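Long-range contact in GTPase activator-like protein (Chaetomium thermophilum, PDB 5HIU), which is the fungal form of TSC2, probably a GTPase activator as a whole, represented by its helical N-terminal part: residues L147-R158 and S178-F188. Residues are numbered along the deposited sequence; the frame is centred on the assembly and turned at random.
Sequences LNQAYRAARDAR and SPEDKNLSQLF
The guanidinium of Arg158 presents its edge to Asp181, while the methyl of Ala154, one helical turn back, covers one guanidinium face, 3.7 Å above the plane. At the edge of the Tyr151 ring lies Leu184 CD2, 4.1 Å from Tyr151 CD1. Arg158 NE (2.7 Å) and Arg158 NH2 (3.0 Å) both grip Asp181 OD1, a side-on salt bridge in which the two planes are turned 50° apart and both donors approach from the same face of the carboxylate. An extended chain from CG to NE (chi3 180°) carries the group across, and Arg158 NH1 pairs with Asp226 of helix 224-240. Beside it, Leu184 is a knob among Ala150, Tyr151, Ala154 and Arg158. Farther along, Leu187 CD2 rests on Ala150 CB (3.5 Å), and Leu147 CD2 comes within 3.7 Å of Phe188 CE1, the two side chains crossing at about a right angle. Ala150 and Ala154 face the partner and let the segments of helices 139-163 and 179-198 approach to 8.3 Å between axes, running roughly antiparallel (152°), as an α-helical hairpin within the elongated helical array. Asp181 also closes a capping box with Ser178: Asp181 N donates to Ser178 OG, and Ser178 N to Asp181 OD2. One carboxylate thus joins helix start to partner helix, and the nearby guanidinium of Arg158 and the start of the helix would probably favour its ionised form.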
ATOM      1  N   LEU A 147      12.076   7.483   3.376  1.00 59.35           N
ATOM      2  CA  LEU A 147      11.356   6.773   2.335  1.00 59.10           C
ATOM      3  C   LEU A 147      11.687   7.370   0.994  1.00 56.09           C
ATOM      4  O   LEU A 147      11.946   6.654   0.027  1.00 46.99           O
ATOM      5  CB  LEU A 147       9.844   6.888   2.521  1.00 63.19           C
ATOM      6  CG  LEU A 147       9.110   5.710   3.127  1.00 59.62           C
ATOM      7  CD1 LEU A 147       7.637   6.084   3.214  1.00 63.80           C
ATOM      8  CD2 LEU A 147       9.297   4.463   2.295  1.00 56.89           C
ATOM      9  N   ASN A 148      11.625   8.700   0.937  1.00 60.32           N
ATOM     10  CA  ASN A 148      11.918   9.417  -0.284  1.00 60.15           C
ATOM     11  C   ASN A 148      13.340   9.048  -0.696  1.00 61.34           C
ATOM     12  O   ASN A 148      13.558   8.526  -1.780  1.00 60.96           O
ATOM     13  CB  ASN A 148      11.760  10.913  -0.051  1.00 65.53           C
ATOM     14  CG  ASN A 148      11.838  11.738  -1.331  1.00 68.87           C
ATOM     15  OD1 ASN A 148      11.324  11.367  -2.380  1.00 70.23           O
ATOM     16  ND2 ASN A 148      12.460  12.885  -1.230  1.00 79.39           N
ATOM     17  N   GLN A 149      14.294   9.264   0.201  1.00 63.13           N
ATOM     18  CA  GLN A 149      15.674   8.916  -0.067  1.00 61.52           C
ATOM     19  C   GLN A 149      15.744   7.488  -0.545  1.00 59.11           C
ATOM     20  O   GLN A 149      16.304   7.222  -1.618  1.00 62.70           O
ATOM     21  CB  GLN A 149      16.530   9.034   1.187  1.00 66.46           C
ATOM     22  CG  GLN A 149      17.011  10.436   1.526  1.00 76.68           C
ATOM     23  CD  GLN A 149      18.016  10.442   2.678  1.00 84.88           C
ATOM     24  OE1 GLN A 149      18.708   9.434   2.952  1.00 79.86           O
ATOM     25  NE2 GLN A 149      18.101  11.579   3.368  1.00 87.07           N
ATOM     26  N   ALA A 150      15.169   6.569   0.233  1.00 48.95           N
ATOM     27  CA  ALA A 150      15.436   5.145   0.008  1.00 49.90           C
ATOM     28  C   ALA A 150      14.865   4.699  -1.319  1.00 54.84           C
ATOM     29  O   ALA A 150      15.524   4.019  -2.110  1.00 63.83           O
ATOM     30  CB  ALA A 150      14.893   4.286   1.128  1.00 45.93           C
ATOM     31  N   TYR A 151      13.639   5.107  -1.579  1.00 60.11           N
ATOM     32  CA  TYR A 151      13.044   4.796  -2.848  1.00 64.69           C
ATOM     33  C   TYR A 151      13.873   5.381  -4.010  1.00 64.92           C
ATOM     34  O   TYR A 151      14.285   4.636  -4.900  1.00 64.02           O
ATOM     35  CB  TYR A 151      11.603   5.275  -2.921  1.00 61.47           C
ATOM     36  CG  TYR A 151      11.085   5.019  -4.291  1.00 62.22           C
ATOM     37  CD1 TYR A 151      10.898   3.719  -4.727  1.00 59.45           C
ATOM     38  CD2 TYR A 151      10.856   6.060  -5.177  1.00 66.21           C
ATOM     39  CE1 TYR A 151      10.439   3.454  -5.990  1.00 66.09           C
ATOM     40  CE2 TYR A 151      10.398   5.809  -6.456  1.00 71.80           C
ATOM     41  CZ  TYR A 151      10.188   4.503  -6.853  1.00 71.06           C
ATOM     42  OH  TYR A 151       9.756   4.238  -8.126  1.00 75.00           O
ATOM     43  N   ARG A 152      14.131   6.689  -3.978  1.00 65.86           N
ATOM     44  CA  ARG A 152      14.966   7.356  -5.003  1.00 73.19           C
ATOM     45  C   ARG A 152      16.213   6.538  -5.343  1.00 71.62           C
ATOM     46  O   ARG A 152      16.513   6.315  -6.516  1.00 73.53           O
ATOM     47  CB  ARG A 152      15.380   8.759  -4.548  1.00 77.59           C
ATOM     48  CG  ARG A 152      15.898   9.652  -5.670  1.00 89.91           C
ATOM     49  CD  ARG A 152      15.705  11.134  -5.368  1.00 97.23           C
ATOM     50  NE  ARG A 152      14.287  11.465  -5.164  1.00102.91           N
ATOM     51  CZ  ARG A 152      13.517  12.183  -5.989  1.00107.77           C
ATOM     52  NH1 ARG A 152      14.000  12.706  -7.112  1.00110.67           N
ATOM     53  NH2 ARG A 152      12.238  12.397  -5.672  1.00108.87           N
ATOM     54  N   ALA A 153      16.908   6.062  -4.311  1.00 66.18           N
ATOM     55  CA  ALA A 153      18.136   5.295  -4.503  1.00 64.44           C
ATOM     56  C   ALA A 153      17.892   3.892  -5.046  1.00 64.87           C
ATOM     57  O   ALA A 153      18.774   3.300  -5.661  1.00 69.75           O
ATOM     58  CB  ALA A 153      18.929   5.221  -3.209  1.00 60.12           C
ATOM     59  N   ALA A 154      16.714   3.334  -4.821  1.00 65.02           N
ATOM     60  CA  ALA A 154      16.439   2.020  -5.392  1.00 67.07           C
ATOM     61  C   ALA A 154      16.113   2.166  -6.852  1.00 68.61           C
ATOM     62  O   ALA A 154      16.554   1.366  -7.661  1.00 74.31           O
ATOM     63  CB  ALA A 154      15.308   1.323  -4.661  1.00 65.00           C
ATOM     64  N   ARG A 155      15.361   3.205  -7.191  1.00 70.14           N
ATOM     65  CA  ARG A 155      14.899   3.370  -8.555  1.00 80.31           C
ATOM     66  C   ARG A 155      16.084   3.591  -9.467  1.00 84.79           C
ATOM     67  O   ARG A 155      16.132   3.070 -10.590  1.00 89.33           O
ATOM     68  CB  ARG A 155      13.901   4.526  -8.680  1.00 81.82           C
ATOM     69  CG  ARG A 155      14.476   5.851  -9.143  1.00 85.10           C
ATOM     70  CD  ARG A 155      13.344   6.820  -9.373  1.00 89.14           C
ATOM     71  NE  ARG A 155      13.797   8.198  -9.501  1.00 97.60           N
ATOM     72  CZ  ARG A 155      12.994   9.260  -9.434  1.00103.79           C
ATOM     73  NH1 ARG A 155      11.683   9.117  -9.226  1.00103.26           N
ATOM     74  NH2 ARG A 155      13.507  10.476  -9.572  1.00112.68           N
ATOM     75  N   ASP A 156      17.032   4.375  -8.976  1.00 81.04           N
ATOM     76  CA  ASP A 156      18.212   4.684  -9.746  1.00 84.82           C
ATOM     77  C   ASP A 156      19.003   3.397  -9.991  1.00 85.92           C
ATOM     78  O   ASP A 156      19.257   3.048 -11.148  1.00 97.65           O
ATOM     79  CB  ASP A 156      19.039   5.768  -9.046  1.00 84.71           C
ATOM     80  CG  ASP A 156      18.308   7.124  -8.979  1.00 83.16           C
ATOM     81  OD1 ASP A 156      17.183   7.256  -9.513  1.00 82.90           O
ATOM     82  OD2 ASP A 156      18.862   8.067  -8.379  1.00 81.12           O
ATOM     83  N   ALA A 157      19.335   2.663  -8.930  1.00 79.36           N
ATOM     84  CA  ALA A 157      20.027   1.368  -9.064  1.00 80.09           C
ATOM     85  C   ALA A 157      19.383   0.488 -10.121  1.00 86.88           C
ATOM     86  O   ALA A 157      20.071  -0.105 -10.953  1.00100.54           O
ATOM     87  CB  ALA A 157      20.039   0.627  -7.739  1.00 77.68           C
ATOM     88  N   ARG A 158      18.056   0.426 -10.078  1.00 86.63           N
ATOM     89  CA  ARG A 158      17.263  -0.365 -11.010  1.00 86.45           C
ATOM     90  C   ARG A 158      17.280   0.193 -12.444  1.00 96.30           C
ATOM     91  O   ARG A 158      17.130  -0.567 -13.399  1.00 93.47           O
ATOM     92  CB  ARG A 158      15.819  -0.424 -10.524  1.00 84.36           C
ATOM     93  CG  ARG A 158      15.592  -1.107  -9.183  1.00 80.03           C
ATOM     94  CD  ARG A 158      14.322  -0.581  -8.502  1.00 74.35           C
ATOM     95  NE  ARG A 158      14.089  -1.231  -7.212  1.00 72.15           N
ATOM     96  CZ  ARG A 158      13.030  -1.042  -6.420  1.00 70.40           C
ATOM     97  NH1 ARG A 158      12.050  -0.213  -6.755  1.00 67.80           N
ATOM     98  NH2 ARG A 158      12.951  -1.698  -5.268  1.00 71.54           N
ATOM     99  N   SER A 178      19.110  -5.491  -5.197  1.00 67.55           N
ATOM    100  CA  SER A 178      20.232  -4.603  -4.926  1.00 70.06           C
ATOM    101  C   SER A 178      20.284  -4.221  -3.435  1.00 68.05           C
ATOM    102  O   SER A 178      19.280  -4.313  -2.723  1.00 63.89           O
ATOM    103  CB  SER A 178      20.159  -3.355  -5.819  1.00 71.16           C
ATOM    104  OG  SER A 178      19.068  -2.513  -5.496  1.00 69.17           O
ATOM    105  N   PRO A 179      21.466  -3.820  -2.945  1.00 69.16           N
ATOM    106  CA  PRO A 179      21.506  -3.304  -1.580  1.00 65.45           C
ATOM    107  C   PRO A 179      20.437  -2.230  -1.358  1.00 63.93           C
ATOM    108  O   PRO A 179      19.880  -2.138  -0.269  1.00 64.81           O
ATOM    109  CB  PRO A 179      22.915  -2.716  -1.469  1.00 66.61           C
ATOM    110  CG  PRO A 179      23.732  -3.500  -2.452  1.00 69.03           C
ATOM    111  CD  PRO A 179      22.809  -3.940  -3.543  1.00 69.33           C
ATOM    112  N   GLU A 180      20.129  -1.454  -2.395  1.00 67.45           N
ATOM    113  CA  GLU A 180      19.121  -0.403  -2.296  1.00 64.18           C
ATOM    114  C   GLU A 180      17.724  -0.994  -2.183  1.00 59.37           C
ATOM    115  O   GLU A 180      16.926  -0.533  -1.387  1.00 58.92           O
ATOM    116  CB  GLU A 180      19.202   0.564  -3.474  1.00 66.37           C
ATOM    117  CG  GLU A 180      20.526   1.296  -3.549  1.00 71.38           C
ATOM    118  CD  GLU A 180      21.615   0.502  -4.274  1.00 83.21           C
ATOM    119  OE1 GLU A 180      21.309  -0.585  -4.824  1.00 83.78           O
ATOM    120  OE2 GLU A 180      22.778   0.964  -4.301  1.00 87.31           O
ATOM    121  N   ASP A 181      17.447  -2.034  -2.951  1.00 62.71           N
ATOM    122  CA  ASP A 181      16.211  -2.800  -2.781  1.00 63.78           C
ATOM    123  C   ASP A 181      16.095  -3.319  -1.353  1.00 62.84           C
ATOM    124  O   ASP A 181      15.034  -3.245  -0.737  1.00 66.96           O
ATOM    125  CB  ASP A 181      16.164  -4.006  -3.726  1.00 66.92           C
ATOM    126  CG  ASP A 181      16.096  -3.618  -5.195  1.00 72.66           C
ATOM    127  OD1 ASP A 181      15.824  -2.438  -5.499  1.00 71.41           O
ATOM    128  OD2 ASP A 181      16.322  -4.509  -6.052  1.00 85.36           O
ATOM    129  N   LYS A 182      17.189  -3.848  -0.828  1.00 59.39           N
ATOM    130  CA  LYS A 182      17.170  -4.453   0.488  1.00 56.53           C
ATOM    131  C   LYS A 182      16.947  -3.406   1.537  1.00 54.52           C
ATOM    132  O   LYS A 182      16.180  -3.638   2.474  1.00 52.30           O
ATOM    133  CB  LYS A 182      18.461  -5.221   0.740  1.00 62.21           C
ATOM    134  CG  LYS A 182      18.580  -6.451  -0.158  1.00 67.96           C
ATOM    135  CD  LYS A 182      20.013  -6.794  -0.499  1.00 73.81           C
ATOM    136  CE  LYS A 182      20.103  -8.194  -1.083  1.00 81.81           C
ATOM    137  NZ  LYS A 182      21.417  -8.470  -1.730  1.00 84.20           N
ATOM    138  N   ASN A 183      17.598  -2.252   1.366  1.00 53.09           N
ATOM    139  CA  ASN A 183      17.436  -1.112   2.276  1.00 47.79           C
ATOM    140  C   ASN A 183      15.988  -0.654   2.341  1.00 49.53           C
ATOM    141  O   ASN A 183      15.432  -0.428   3.414  1.00 48.36           O
ATOM    142  CB  ASN A 183      18.282   0.068   1.814  1.00 48.22           C
ATOM    143  CG  ASN A 183      19.736  -0.069   2.190  1.00 51.35           C
ATOM    144  OD1 ASN A 183      20.115  -1.002   2.868  1.00 51.76           O
ATOM    145  ND2 ASN A 183      20.557   0.888   1.766  1.00 53.23           N
ATOM    146  N   LEU A 184      15.402  -0.517   1.156  1.00 54.08           N
ATOM    147  CA  LEU A 184      14.024  -0.093   0.987  1.00 54.00           C
ATOM    148  C   LEU A 184      13.055  -1.077   1.665  1.00 49.29           C
ATOM    149  O   LEU A 184      12.176  -0.671   2.397  1.00 45.18           O
ATOM    150  CB  LEU A 184      13.735   0.065  -0.509  1.00 54.23           C
ATOM    151  CG  LEU A 184      12.348   0.556  -0.920  1.00 57.34           C
ATOM    152  CD1 LEU A 184      12.064   1.949  -0.388  1.00 59.68           C
ATOM    153  CD2 LEU A 184      12.183   0.515  -2.443  1.00 55.81           C
ATOM    154  N   SER A 185      13.239  -2.372   1.468  1.00 47.98           N
ATOM    155  CA  SER A 185      12.383  -3.327   2.167  1.00 46.17           C
ATOM    156  C   SER A 185      12.432  -3.121   3.641  1.00 43.34           C
ATOM    157  O   SER A 185      11.414  -3.100   4.294  1.00 48.88           O
ATOM    158  CB  SER A 185      12.818  -4.737   1.890  1.00 44.54           C
ATOM    159  OG  SER A 185      12.729  -4.945   0.519  1.00 50.34           O
ATOM    160  N   GLN A 186      13.639  -2.989   4.162  1.00 43.69           N
ATOM    161  CA  GLN A 186      13.832  -3.003   5.579  1.00 44.85           C
ATOM    162  C   GLN A 186      13.229  -1.756   6.217  1.00 45.62           C
ATOM    163  O   GLN A 186      12.691  -1.815   7.340  1.00 43.45           O
ATOM    164  CB  GLN A 186      15.301  -3.106   5.900  1.00 52.74           C
ATOM    165  CG  GLN A 186      15.524  -3.270   7.385  1.00 63.24           C
ATOM    166  CD  GLN A 186      16.926  -3.669   7.725  1.00 71.16           C
ATOM    167  OE1 GLN A 186      17.788  -3.751   6.856  1.00 85.45           O
ATOM    168  NE2 GLN A 186      17.167  -3.925   9.003  1.00 80.29           N
ATOM    169  N   LEU A 187      13.286  -0.650   5.478  1.00 39.68           N
ATOM    170  CA  LEU A 187      12.655   0.569   5.888  1.00 38.52           C
ATOM    171  C   LEU A 187      11.116   0.459   5.891  1.00 41.00           C
ATOM    172  O   LEU A 187      10.466   0.886   6.862  1.00 40.34           O
ATOM    173  CB  LEU A 187      13.126   1.719   4.983  1.00 44.19           C
ATOM    174  CG  LEU A 187      12.531   3.102   5.195  1.00 45.19           C
ATOM    175  CD1 LEU A 187      12.806   3.665   6.576  1.00 44.50           C
ATOM    176  CD2 LEU A 187      13.114   4.021   4.150  1.00 56.46           C
ATOM    177  N   PHE A 188      10.535  -0.091   4.823  1.00 38.83           N
ATOM    178  CA  PHE A 188       9.088  -0.353   4.789  1.00 43.13           C
ATOM    179  C   PHE A 188       8.711  -1.195   6.009  1.00 40.30           C
ATOM    180  O   PHE A 188       7.749  -0.883   6.717  1.00 39.92           O
ATOM    181  CB  PHE A 188       8.661  -1.162   3.542  1.00 46.31           C
ATOM    182  CG  PHE A 188       8.507  -0.354   2.275  1.00 47.05           C
ATOM    183  CD1 PHE A 188       7.676   0.729   2.224  1.00 45.96           C
ATOM    184  CD2 PHE A 188       9.157  -0.748   1.106  1.00 53.25           C
ATOM    185  CE1 PHE A 188       7.515   1.436   1.058  1.00 48.36           C
ATOM    186  CE2 PHE A 188       9.009  -0.040  -0.069  1.00 46.81           C
ATOM    187  CZ  PHE A 188       8.193   1.055  -0.087  1.00 50.20           C
TER